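Local atomic coordinates of periplasmic solute binding protein (Pectobacterium atrosepticum, PDB entry 4RY1), a protein that probably binds a sugar in the periplasm and hands it to an ABC-type transporter for import. Residues K107-S119 and G281-S293. Numbering follows the deposited sequence.
Sequences KLQGLPISMTSRS and GLTSKPSSLFAIS
Thr116 and Lys285 trade backbone bonds in both directions, Thr116 N to Lys285 O and Lys285 N to Thr116 O, each 2.9 Å. The antiparallel ladder runs on through Arg118 N to Thr283 O at one end and a second reciprocal pair, Leu111 with Phe290, at the other. Between them both chains turn a corner, at Ile113 and Ser287, and the bonding carries across it: Ile113 N points almost straight (177°) at Ser288 O, and Ser287 N reaches Ser114 O at 2.8 Å. The hydroxyls join in here, Ser114 OG lying 2.6 Å from Ser287 OG while also bonding Asn323 O. On the non-hydrogen-bonded pair Ser117–Ser284 another hydroxyl couple closes at 2.7 Å between the two OG atoms. Waters prolong the ladder, one joining Gln109 O to Ile292 N, the other Arg118 O to Thr283 N.

Ile113, with CG1 anti to its carbonyl carbon (chi1 -61°), sets CD1 over the centre of the Phe290 ring, 3.8 Å from the centroid, in a CH-pi contact. Pro112 runs alongside Leu289, CG 3.7 Å from CD2. The bent chain of Met115 brings CE against the Lys285-Pro286 peptide and SD to 4.0 Å from Pro286 CG.

Thr116 OG1 bonds Asp250 OD1. Lys285 NZ bonds Asn67, Glu369 (a salt bridge) and a glycerol, probably from the crystallisation liquor, that may mark a pocket. Helix 299-310 packs on Leu111 and Phe290, helix 169-183 meets Arg118 and Thr283, and strand 61-64 pairs antiparallel with 284-292, consistent with the interlobe hinge crossings of periplasmic binding proteins.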
loop_
_atom_site.group_PDB
_atom_site.type_symbol
_atom_site.label_atom_id
_atom_site.label_comp_id
_atom_site.label_asym_id
_atom_site.label_seq_id
_atom_site.Cartn_x
_atom_site.Cartn_y
_atom_site.Cartn_z
ATOM N N LYS A 107 14.848 -5.809 -17.523
ATOM C CA LYS A 107 13.571 -5.972 -18.213
ATOM C C LYS A 107 12.452 -5.361 -17.375
ATOM O O LYS A 107 12.318 -5.655 -16.192
ATOM C CB LYS A 107 13.293 -7.440 -18.429
ATOM C CG LYS A 107 14.358 -8.102 -19.293
ATOM C CD LYS A 107 13.944 -9.476 -19.749
ATOM C CE LYS A 107 14.994 -10.101 -20.663
ATOM N NZ LYS A 107 16.139 -10.633 -19.880
ATOM N N LEU A 108 11.680 -4.475 -17.991
ATOM C CA LEU A 108 10.617 -3.763 -17.269
ATOM C C LEU A 108 9.388 -4.651 -17.113
ATOM O O LEU A 108 8.745 -5.003 -18.094
ATOM C CB LEU A 108 10.281 -2.458 -17.981
ATOM C CG LEU A 108 9.220 -1.586 -17.302
ATOM C CD1 LEU A 108 9.632 -1.180 -15.900
ATOM C CD2 LEU A 108 8.937 -0.355 -18.140
ATOM N N GLN A 109 9.069 -5.024 -15.880
ATOM C CA GLN A 109 8.058 -6.046 -15.615
ATOM C C GLN A 109 6.627 -5.518 -15.580
ATOM O O GLN A 109 5.681 -6.287 -15.717
ATOM C CB GLN A 109 8.358 -6.751 -14.280
ATOM C CG GLN A 109 9.718 -7.436 -14.235
ATOM C CD GLN A 109 9.856 -8.452 -15.348
ATOM O OE1 GLN A 109 10.729 -8.334 -16.239
ATOM N NE2 GLN A 109 8.998 -9.433 -15.328
ATOM N N GLY A 110 6.482 -4.222 -15.332
ATOM C CA GLY A 110 5.170 -3.618 -15.168
ATOM C C GLY A 110 5.295 -2.109 -15.190
ATOM O O GLY A 110 6.368 -1.573 -14.973
ATOM N N LEU A 111 4.185 -1.438 -15.478
ATOM C CA LEU A 111 4.170 0.011 -15.568
ATOM C C LEU A 111 3.408 0.546 -14.328
ATOM O O LEU A 111 2.218 0.259 -14.157
ATOM C CB LEU A 111 3.461 0.458 -16.831
ATOM C CG LEU A 111 3.413 1.945 -17.143
ATOM C CD1 LEU A 111 4.792 2.605 -17.063
ATOM C CD2 LEU A 111 2.786 2.124 -18.532
ATOM N N PRO A 112 4.076 1.292 -13.443
ATOM C CA PRO A 112 3.339 1.820 -12.312
ATOM C C PRO A 112 2.152 2.673 -12.694
ATOM O O PRO A 112 2.273 3.565 -13.525
ATOM C CB PRO A 112 4.390 2.640 -11.568
ATOM C CG PRO A 112 5.652 1.915 -11.877
ATOM C CD PRO A 112 5.514 1.551 -13.323
ATOM N N ILE A 113 1.016 2.373 -12.086
ATOM C CA ILE A 113 -0.216 3.129 -12.354
ATOM C C ILE A 113 -0.192 4.461 -11.612
ATOM O O ILE A 113 -0.620 5.501 -12.138
ATOM C CB ILE A 113 -1.442 2.304 -11.981
ATOM C CG1 ILE A 113 -1.478 1.029 -12.833
ATOM C CG2 ILE A 113 -2.724 3.105 -12.175
ATOM C CD1 ILE A 113 -2.392 -0.044 -12.273
ATOM N N SER A 114 0.284 4.392 -10.380
ATOM C CA SER A 114 0.508 5.532 -9.501
ATOM C C SER A 114 1.562 5.117 -8.494
ATOM O O SER A 114 1.724 3.922 -8.188
ATOM C CB SER A 114 -0.758 5.966 -8.790
ATOM O OG SER A 114 -1.252 4.952 -7.985
ATOM N N MET A 115 2.259 6.104 -7.946
ATOM C CA MET A 115 3.090 5.924 -6.776
ATOM C C MET A 115 2.222 6.233 -5.576
ATOM O O MET A 115 1.263 7.011 -5.672
ATOM C CB MET A 115 4.351 6.811 -6.853
ATOM C CG MET A 115 5.315 6.409 -7.986
ATOM S SD MET A 115 5.981 4.677 -8.007
ATOM C CE MET A 115 7.001 4.819 -6.538
ATOM N N THR A 116 2.575 5.653 -4.443
ATOM C CA THR A 116 1.849 5.875 -3.195
ATOM C C THR A 116 2.810 5.794 -2.014
ATOM O O THR A 116 3.890 5.195 -2.111
ATOM C CB THR A 116 0.682 4.871 -3.046
ATOM O OG1 THR A 116 -0.168 5.264 -1.971
ATOM C CG2 THR A 116 1.152 3.456 -2.785
ATOM N N SER A 117 2.441 6.478 -0.937
ATOM C CA SER A 117 3.233 6.552 0.283
ATOM C C SER A 117 2.353 6.259 1.464
ATOM O O SER A 117 1.146 6.547 1.433
ATOM C CB SER A 117 3.850 7.938 0.453
ATOM O OG SER A 117 4.651 8.285 -0.661
ATOM N N ARG A 118 2.963 5.697 2.508
ATOM C CA ARG A 118 2.295 5.572 3.804
ATOM C C ARG A 118 2.238 6.953 4.485
ATOM O O ARG A 118 3.252 7.642 4.586
ATOM C CB ARG A 118 3.053 4.630 4.742
ATOM C CG ARG A 118 3.026 3.151 4.418
ATOM C CD ARG A 118 1.706 2.520 4.798
ATOM N NE ARG A 118 1.708 1.070 4.610
ATOM C CZ ARG A 118 0.707 0.262 4.913
ATOM N NH1 ARG A 118 -0.409 0.715 5.454
ATOM N NH2 ARG A 118 0.811 -1.031 4.634
ATOM N N SER A 119 1.070 7.345 4.973
ATOM C CA SER A 119 0.943 8.579 5.739
ATOM C C SER A 119 -0.227 8.459 6.710
ATOM O O SER A 119 -1.051 7.562 6.612
ATOM C CB SER A 119 0.852 9.786 4.817
ATOM O OG SER A 119 -0.252 9.687 3.934
ATOM N N GLY A 281 12.528 8.150 6.762
ATOM C CA GLY A 281 11.696 6.954 6.888
ATOM C C GLY A 281 10.464 6.990 5.996
ATOM O O GLY A 281 9.577 6.171 6.156
ATOM N N LEU A 282 10.425 7.929 5.048
ATOM C CA LEU A 282 9.317 8.037 4.090
ATOM C C LEU A 282 9.231 6.762 3.287
ATOM O O LEU A 282 10.211 6.295 2.726
ATOM C CB LEU A 282 9.514 9.216 3.131
ATOM C CG LEU A 282 8.416 9.471 2.095
ATOM C CD1 LEU A 282 7.120 9.814 2.797
ATOM C CD2 LEU A 282 8.806 10.544 1.088
ATOM N N THR A 283 8.040 6.207 3.251
ATOM C CA THR A 283 7.836 4.840 2.737
ATOM C C THR A 283 6.898 4.903 1.543
ATOM O O THR A 283 5.730 5.255 1.674
ATOM C CB THR A 283 7.275 3.949 3.848
ATOM O OG1 THR A 283 8.202 3.980 4.946
ATOM C CG2 THR A 283 7.077 2.509 3.391
ATOM N N SER A 284 7.449 4.588 0.384
ATOM C CA SER A 284 6.748 4.694 -0.889
ATOM C C SER A 284 6.976 3.489 -1.777
ATOM O O SER A 284 8.017 2.833 -1.707
ATOM C CB SER A 284 7.175 5.945 -1.663
ATOM O OG SER A 284 7.108 7.135 -0.892
ATOM N N LYS A 285 5.996 3.244 -2.642
ATOM C CA LYS A 285 6.088 2.169 -3.644
ATOM C C LYS A 285 5.022 2.388 -4.691
ATOM O O LYS A 285 4.127 3.215 -4.509
ATOM C CB LYS A 285 5.861 0.802 -3.015
ATOM C CG LYS A 285 4.437 0.548 -2.543
ATOM C CD LYS A 285 4.202 -0.901 -2.161
ATOM C CE LYS A 285 2.730 -1.194 -1.952
ATOM N NZ LYS A 285 2.466 -2.660 -1.760
ATOM N N PRO A 286 5.098 1.659 -5.811
ATOM C CA PRO A 286 3.947 1.708 -6.724
ATOM C C PRO A 286 2.697 1.203 -6.063
ATOM O O PRO A 286 2.737 0.168 -5.397
ATOM C CB PRO A 286 4.354 0.772 -7.864
ATOM C CG PRO A 286 5.847 0.715 -7.806
ATOM C CD PRO A 286 6.145 0.780 -6.330
ATOM N N SER A 287 1.573 1.872 -6.275
ATOM C CA SER A 287 0.320 1.378 -5.701
ATOM C C SER A 287 -0.116 0.066 -6.352
ATOM O O SER A 287 -0.785 -0.744 -5.726
ATOM C CB SER A 287 -0.808 2.388 -5.865
ATOM O OG SER A 287 -1.240 2.479 -7.211
ATOM N N SER A 288 0.262 -0.078 -7.616
ATOM C CA SER A 288 -0.007 -1.235 -8.465
ATOM C C SER A 288 0.659 -0.961 -9.800
ATOM O O SER A 288 1.033 0.184 -10.095
ATOM C CB SER A 288 -1.507 -1.482 -8.657
ATOM O OG SER A 288 -2.040 -2.301 -7.607
ATOM N N LEU A 289 0.774 -2.016 -10.597
ATOM C CA LEU A 289 1.386 -1.972 -11.923
ATOM C C LEU A 289 0.416 -2.606 -12.887
ATOM O O LEU A 289 -0.371 -3.456 -12.480
ATOM C CB LEU A 289 2.684 -2.811 -12.001
ATOM C CG LEU A 289 3.695 -2.730 -10.856
ATOM C CD1 LEU A 289 4.805 -3.768 -11.020
ATOM C CD2 LEU A 289 4.318 -1.385 -10.866
ATOM N N PHE A 290 0.512 -2.237 -14.162
ATOM C CA PHE A 290 -0.040 -3.064 -15.228
ATOM C C PHE A 290 1.102 -3.814 -15.897
ATOM O O PHE A 290 2.104 -3.208 -16.293
ATOM C CB PHE A 290 -0.782 -2.256 -16.294
ATOM C CG PHE A 290 -2.181 -1.850 -15.909
ATOM C CD1 PHE A 290 -3.125 -2.782 -15.479
ATOM C CD2 PHE A 290 -2.584 -0.524 -16.045
ATOM C CE1 PHE A 290 -4.420 -2.389 -15.139
ATOM C CE2 PHE A 290 -3.867 -0.149 -15.724
ATOM C CZ PHE A 290 -4.781 -1.062 -15.258
ATOM N N ALA A 291 0.927 -5.135 -16.002
ATOM C CA ALA A 291 1.876 -6.037 -16.663
ATOM C C ALA A 291 1.197 -6.700 -17.852
ATOM O O ALA A 291 -0.005 -6.904 -17.853
ATOM C CB ALA A 291 2.345 -7.106 -15.685
ATOM N N ILE A 292 1.997 -7.027 -18.857
ATOM C CA ILE A 292 1.563 -7.785 -20.038
ATOM C C ILE A 292 2.040 -9.247 -19.911
ATOM O O ILE A 292 3.165 -9.503 -19.517
ATOM C CB ILE A 292 2.092 -7.159 -21.338
ATOM C CG1 ILE A 292 1.537 -5.743 -21.504
ATOM C CG2 ILE A 292 1.761 -8.014 -22.555
ATOM C CD1 ILE A 292 2.081 -4.971 -22.698
ATOM N N SER A 293 1.153 -10.169 -20.271
ATOM C CA SER A 293 1.452 -11.598 -20.234
ATOM C C SER A 293 2.659 -11.907 -21.082
ATOM O O SER A 293 2.759 -11.428 -22.202
ATOM C CB SER A 293 0.290 -12.422 -20.767
ATOM O OG SER A 293 0.705 -13.772 -20.972
HETATM O O HOH W 1 4.786 -6.464 -18.370
HETATM O O HOH W 2 5.956 7.146 4.980
#